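Local coordinates for protein beta-galactosidase (Geobacillus stearothermophilus, PDB 4OIF) that probably hydrolyses terminal non-reducing beta-D-galactose residues from beta-D-galactosides, as a zinc-binding homotrimeric enzyme of glycoside hydrolase family 42, at residues Arg226-Asn238 and Gln267-Asp279. Numbering follows the deposited sequence.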
loop_
_atom_site.group_PDB
_atom_site.type_symbol
_atom_site.label_atom_id
_atom_site.label_comp_id
_atom_site.label_asym_id
_atom_site.label_seq_id
_atom_site.Cartn_x
_atom_site.Cartn_y
_atom_site.Cartn_z
ATOM N N ARG A 226 -20.442 -11.341 -14.909
ATOM C CA ARG A 226 -21.741 -11.438 -15.569
ATOM C C ARG A 226 -22.773 -12.070 -14.637
ATOM O O ARG A 226 -23.901 -11.609 -14.546
ATOM C CB ARG A 226 -21.648 -12.247 -16.860
ATOM C CG ARG A 226 -20.898 -11.576 -17.995
ATOM C CD ARG A 226 -20.590 -12.574 -19.105
ATOM N NE ARG A 226 -20.130 -11.922 -20.325
ATOM C CZ ARG A 226 -19.161 -12.388 -21.110
ATOM N NH1 ARG A 226 -18.529 -13.517 -20.803
ATOM N NH2 ARG A 226 -18.815 -11.719 -22.205
ATOM N N PHE A 227 -22.380 -13.121 -13.936
ATOM C CA PHE A 227 -23.291 -13.782 -13.022
ATOM C C PHE A 227 -23.646 -12.871 -11.869
ATOM O O PHE A 227 -24.750 -12.914 -11.380
ATOM C CB PHE A 227 -22.706 -15.078 -12.469
ATOM C CG PHE A 227 -23.424 -15.577 -11.242
ATOM C CD1 PHE A 227 -24.619 -16.258 -11.355
ATOM C CD2 PHE A 227 -22.915 -15.341 -9.981
ATOM C CE1 PHE A 227 -25.289 -16.708 -10.227
ATOM C CE2 PHE A 227 -23.579 -15.782 -8.858
ATOM C CZ PHE A 227 -24.765 -16.472 -8.979
ATOM N N VAL A 228 -22.702 -12.064 -11.421
ATOM C CA VAL A 228 -22.961 -11.142 -10.331
ATOM C C VAL A 228 -24.045 -10.157 -10.767
ATOM O O VAL A 228 -25.023 -9.897 -10.019
ATOM C CB VAL A 228 -21.672 -10.401 -9.907
ATOM C CG1 VAL A 228 -22.007 -9.205 -9.011
ATOM C CG2 VAL A 228 -20.711 -11.378 -9.217
ATOM N N THR A 229 -23.893 -9.635 -11.984
ATOM C CA THR A 229 -24.937 -8.777 -12.538
ATOM C C THR A 229 -26.303 -9.484 -12.618
ATOM O O THR A 229 -27.308 -8.978 -12.097
ATOM C CB THR A 229 -24.556 -8.262 -13.936
ATOM O OG1 THR A 229 -23.559 -7.247 -13.798
ATOM C CG2 THR A 229 -25.775 -7.664 -14.644
ATOM N N ASP A 230 -26.328 -10.659 -13.240
ATOM C CA ASP A 230 -27.568 -11.405 -13.400
ATOM C C ASP A 230 -28.238 -11.738 -12.071
ATOM O O ASP A 230 -29.440 -11.605 -11.934
ATOM C CB ASP A 230 -27.326 -12.693 -14.182
ATOM C CG ASP A 230 -27.267 -12.461 -15.681
ATOM O OD1 ASP A 230 -27.590 -11.338 -16.121
ATOM O OD2 ASP A 230 -26.902 -13.402 -16.421
ATOM N N GLN A 231 -27.463 -12.162 -11.089
ATOM C CA GLN A 231 -28.020 -12.559 -9.825
ATOM C C GLN A 231 -28.527 -11.342 -9.049
ATOM O O GLN A 231 -29.561 -11.421 -8.349
ATOM C CB GLN A 231 -26.979 -13.356 -9.020
ATOM C CG GLN A 231 -27.550 -14.055 -7.788
ATOM C CD GLN A 231 -28.459 -15.222 -8.071
ATOM O OE1 GLN A 231 -29.250 -15.210 -9.010
ATOM N NE2 GLN A 231 -28.360 -16.250 -7.232
ATOM N N THR A 232 -27.835 -10.214 -9.214
ATOM C CA THR A 232 -28.313 -8.946 -8.653
ATOM C C THR A 232 -29.671 -8.548 -9.263
ATOM O O THR A 232 -30.628 -8.240 -8.538
ATOM C CB THR A 232 -27.284 -7.822 -8.880
ATOM O OG1 THR A 232 -26.111 -8.108 -8.122
ATOM C CG2 THR A 232 -27.825 -6.482 -8.445
ATOM N N ILE A 233 -29.760 -8.594 -10.593
ATOM C CA ILE A 233 -31.004 -8.270 -11.288
ATOM C C ILE A 233 -32.140 -9.214 -10.891
ATOM O O ILE A 233 -33.256 -8.773 -10.622
ATOM C CB ILE A 233 -30.831 -8.315 -12.798
ATOM C CG1 ILE A 233 -29.841 -7.241 -13.236
ATOM C CG2 ILE A 233 -32.169 -8.104 -13.493
ATOM C CD1 ILE A 233 -29.682 -7.142 -14.765
ATOM N N SER A 234 -31.845 -10.506 -10.826
ATOM C CA SER A 234 -32.800 -11.502 -10.335
ATOM C C SER A 234 -33.318 -11.149 -8.924
ATOM O O SER A 234 -34.535 -11.257 -8.652
ATOM C CB SER A 234 -32.158 -12.894 -10.346
ATOM O OG SER A 234 -32.836 -13.805 -9.495
ATOM N N PHE A 235 -32.407 -10.718 -8.043
ATOM C CA PHE A 235 -32.810 -10.267 -6.710
ATOM C C PHE A 235 -33.764 -9.093 -6.808
ATOM O O PHE A 235 -34.764 -9.021 -6.082
ATOM C CB PHE A 235 -31.600 -9.870 -5.867
ATOM C CG PHE A 235 -31.932 -9.554 -4.427
ATOM C CD1 PHE A 235 -32.393 -8.293 -4.059
ATOM C CD2 PHE A 235 -31.761 -10.514 -3.432
ATOM C CE1 PHE A 235 -32.701 -8.002 -2.725
ATOM C CE2 PHE A 235 -32.058 -10.227 -2.096
ATOM C CZ PHE A 235 -32.533 -8.966 -1.746
ATOM N N PHE A 236 -33.435 -8.161 -7.696
ATOM C CA PHE A 236 -34.281 -6.995 -7.927
ATOM C C PHE A 236 -35.707 -7.374 -8.377
ATOM O O PHE A 236 -36.699 -6.822 -7.896
ATOM C CB PHE A 236 -33.620 -6.090 -8.970
ATOM C CG PHE A 236 -34.553 -5.107 -9.608
ATOM C CD1 PHE A 236 -34.770 -3.862 -9.032
ATOM C CD2 PHE A 236 -35.204 -5.417 -10.796
ATOM C CE1 PHE A 236 -35.632 -2.942 -9.620
ATOM C CE2 PHE A 236 -36.068 -4.502 -11.392
ATOM C CZ PHE A 236 -36.285 -3.263 -10.803
ATOM N N GLU A 237 -35.790 -8.296 -9.325
ATOM C CA GLU A 237 -37.052 -8.734 -9.886
ATOM C C GLU A 237 -37.876 -9.359 -8.786
ATOM O O GLU A 237 -39.096 -9.099 -8.636
ATOM C CB GLU A 237 -36.811 -9.726 -11.027
ATOM C CG GLU A 237 -36.278 -9.077 -12.294
ATOM C CD GLU A 237 -37.341 -8.224 -12.991
ATOM O OE1 GLU A 237 -38.540 -8.466 -12.708
ATOM O OE2 GLU A 237 -36.990 -7.331 -13.815
ATOM N N ASN A 238 -37.182 -10.160 -7.985
ATOM C CA ASN A 238 -37.826 -10.738 -6.835
ATOM C C ASN A 238 -38.402 -9.677 -5.918
ATOM O O ASN A 238 -39.530 -9.820 -5.438
ATOM C CB ASN A 238 -36.876 -11.611 -6.040
ATOM C CG ASN A 238 -37.580 -12.305 -4.914
ATOM O OD1 ASN A 238 -38.268 -13.294 -5.141
ATOM N ND2 ASN A 238 -37.440 -11.784 -3.696
ATOM N N GLN A 267 -18.425 0.154 -11.973
ATOM C CA GLN A 267 -17.783 -1.017 -12.546
ATOM C C GLN A 267 -18.326 -2.314 -11.986
ATOM O O GLN A 267 -18.065 -3.377 -12.538
ATOM C CB GLN A 267 -16.273 -0.958 -12.330
ATOM C CG GLN A 267 -15.572 0.029 -13.244
ATOM C CD GLN A 267 -16.088 -0.085 -14.662
ATOM O OE1 GLN A 267 -15.784 -1.052 -15.370
ATOM N NE2 GLN A 267 -16.904 0.886 -15.078
ATOM N N GLY A 268 -19.101 -2.228 -10.908
ATOM C CA GLY A 268 -19.577 -3.416 -10.222
ATOM C C GLY A 268 -20.750 -4.151 -10.847
ATOM O O GLY A 268 -21.025 -5.302 -10.500
ATOM N N LEU A 269 -21.450 -3.489 -11.762
ATOM C CA LEU A 269 -22.645 -4.062 -12.382
ATOM C C LEU A 269 -22.782 -3.575 -13.818
ATOM O O LEU A 269 -22.421 -2.442 -14.139
ATOM C CB LEU A 269 -23.897 -3.689 -11.585
ATOM C CG LEU A 269 -24.083 -4.282 -10.192
ATOM C CD1 LEU A 269 -25.248 -3.611 -9.484
ATOM C CD2 LEU A 269 -24.291 -5.791 -10.282
ATOM N N ASP A 270 -23.292 -4.432 -14.687
ATOM C CA ASP A 270 -23.534 -4.038 -16.065
ATOM C C ASP A 270 -24.872 -3.287 -16.160
ATOM O O ASP A 270 -25.939 -3.897 -16.261
ATOM C CB ASP A 270 -23.522 -5.262 -16.976
ATOM C CG ASP A 270 -23.534 -4.895 -18.441
ATOM O OD1 ASP A 270 -23.737 -3.708 -18.766
ATOM O OD2 ASP A 270 -23.336 -5.799 -19.275
ATOM N N TYR A 271 -24.814 -1.961 -16.127
ATOM C CA TYR A 271 -26.031 -1.162 -16.140
ATOM C C TYR A 271 -26.756 -1.211 -17.482
ATOM O O TYR A 271 -27.945 -0.900 -17.554
ATOM C CB TYR A 271 -25.721 0.289 -15.788
ATOM C CG TYR A 271 -25.448 0.545 -14.332
ATOM C CD1 TYR A 271 -25.932 -0.314 -13.351
ATOM C CD2 TYR A 271 -24.702 1.648 -13.936
ATOM C CE1 TYR A 271 -25.686 -0.078 -12.021
ATOM C CE2 TYR A 271 -24.447 1.890 -12.611
ATOM C CZ TYR A 271 -24.945 1.027 -11.655
ATOM O OH TYR A 271 -24.695 1.285 -10.328
ATOM N N SER A 272 -26.050 -1.584 -18.549
ATOM C CA SER A 272 -26.691 -1.632 -19.859
ATOM C C SER A 272 -27.703 -2.775 -19.871
ATOM O O SER A 272 -28.657 -2.773 -20.643
ATOM C CB SER A 272 -25.670 -1.804 -20.980
ATOM O OG SER A 272 -25.187 -3.124 -21.048
ATOM N N LYS A 273 -27.484 -3.738 -18.982
ATOM C CA LYS A 273 -28.368 -4.880 -18.814
ATOM C C LYS A 273 -29.448 -4.580 -17.783
ATOM O O LYS A 273 -30.590 -5.043 -17.916
ATOM C CB LYS A 273 -27.550 -6.119 -18.394
ATOM C CG LYS A 273 -28.164 -7.454 -18.778
ATOM C CD LYS A 273 -27.275 -8.607 -18.334
ATOM C CE LYS A 273 -27.694 -9.919 -18.982
ATOM N NZ LYS A 273 -29.153 -10.163 -18.790
ATOM N N PHE A 274 -29.085 -3.808 -16.756
ATOM C CA PHE A 274 -29.991 -3.547 -15.633
ATOM C C PHE A 274 -31.076 -2.564 -16.107
ATOM O O PHE A 274 -32.243 -2.654 -15.696
ATOM C CB PHE A 274 -29.223 -2.978 -14.424
ATOM C CG PHE A 274 -29.889 -3.228 -13.080
ATOM C CD1 PHE A 274 -29.148 -3.677 -11.998
ATOM C CD2 PHE A 274 -31.263 -3.102 -12.925
ATOM C CE1 PHE A 274 -29.754 -3.916 -10.771
ATOM C CE2 PHE A 274 -31.879 -3.346 -11.706
ATOM C CZ PHE A 274 -31.120 -3.761 -10.628
ATOM N N ALA A 275 -30.684 -1.635 -16.980
ATOM C CA ALA A 275 -31.578 -0.579 -17.457
ATOM C C ALA A 275 -32.853 -1.139 -18.081
ATOM O O ALA A 275 -33.935 -0.551 -17.943
ATOM C CB ALA A 275 -30.852 0.308 -18.448
ATOM N N LYS A 276 -32.709 -2.270 -18.771
ATOM C CA LYS A 276 -33.846 -2.954 -19.384
ATOM C C LYS A 276 -34.892 -3.373 -18.350
ATOM O O LYS A 276 -36.038 -3.621 -18.702
ATOM C CB LYS A 276 -33.390 -4.188 -20.158
ATOM C CG LYS A 276 -32.359 -3.950 -21.259
ATOM C CD LYS A 276 -32.095 -5.247 -22.013
ATOM C CE LYS A 276 -30.777 -5.208 -22.760
ATOM N NZ LYS A 276 -30.677 -3.945 -23.530
ATOM N N HIS A 277 -34.502 -3.447 -17.081
ATOM C CA HIS A 277 -35.420 -3.900 -16.037
ATOM C C HIS A 277 -36.063 -2.751 -15.265
ATOM O O HIS A 277 -36.918 -2.980 -14.418
ATOM C CB HIS A 277 -34.694 -4.837 -15.061
ATOM C CG HIS A 277 -34.169 -6.081 -15.709
ATOM N ND1 HIS A 277 -34.810 -7.300 -15.612
ATOM C CD2 HIS A 277 -33.082 -6.288 -16.494
ATOM C CE1 HIS A 277 -34.129 -8.206 -16.293
ATOM N NE2 HIS A 277 -33.075 -7.619 -16.834
ATOM N N LEU A 278 -35.662 -1.521 -15.566
ATOM C CA LEU A 278 -36.170 -0.359 -14.849
ATOM C C LEU A 278 -37.134 0.462 -15.702
ATOM O O LEU A 278 -37.074 0.416 -16.930
ATOM C CB LEU A 278 -35.010 0.519 -14.390
ATOM C CG LEU A 278 -33.938 -0.155 -13.529
ATOM C CD1 LEU A 278 -32.800 0.832 -13.261
ATOM C CD2 LEU A 278 -34.521 -0.674 -12.224
ATOM N N ASP A 279 -38.029 1.205 -15.054
ATOM C CA ASP A 279 -38.928 2.098 -15.784
ATOM C C ASP A 279 -38.181 3.379 -16.116
ATOM O O ASP A 279 -38.373 3.968 -17.177
ATOM C CB ASP A 279 -40.194 2.415 -14.971
ATOM C CG ASP A 279 -41.039 1.185 -14.705
ATOM O OD1 ASP A 279 -41.034 0.265 -15.558
ATOM O OD2 ASP A 279 -41.705 1.135 -13.644
HETATM O O HOH W 1 -21.392 -7.472 -12.193
HETATM O O HOH W 2 -30.380 -10.640 -16.323
#
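On the outer layer of the TIM barrel, helix 218-246 packs through T229, I233, F236 and E237 against the loop and short helix of 267-279, with I233 touching two rings. I233 CG2 stands 3.3 Å from the centroid of the H277 ring and almost along the ring normal, a CH-pi contact over the middle of the imidazole. I233 CG1 makes a second one over a face of F274, farther from the centre; with CG2 anti to the backbone N and CG1 beside it (chi1 -64°), the two branches part toward different rings. F274 in turn directs its edge at a face of F236, a T-shaped pair with centroids 5.2 Å apart and planes at 71°, while F236 CZ meets L278 CD2. Both segments flank strand 252-259 in sequence, and F274 and L278 touch T254 on it, so this apolar layer joins the helix to the barrel wall.

At one end, H277 ND1 donates to E237 OE2 (2.8 Å), which lies nearly in the imidazole plane and is approached on its anti side; a bend at chi2 of E237 brings the carboxylate to that edge. A leucine in place of H277 would probably leave E237 OE2 without this donor and I233 CG2 without a flat ring to lie against. At the other end, D270 N, at the N-cap of helix 271-274, donates almost straight (168°) to T229 OG1, 3.0 Å away, and a water links the same hydroxyl to G268 O. Between them, K273 NZ forms a long salt bridge of 3.3 Å to D230 OD1, supplemented by a water bound to both atoms, while D230 OD2 is held by W175.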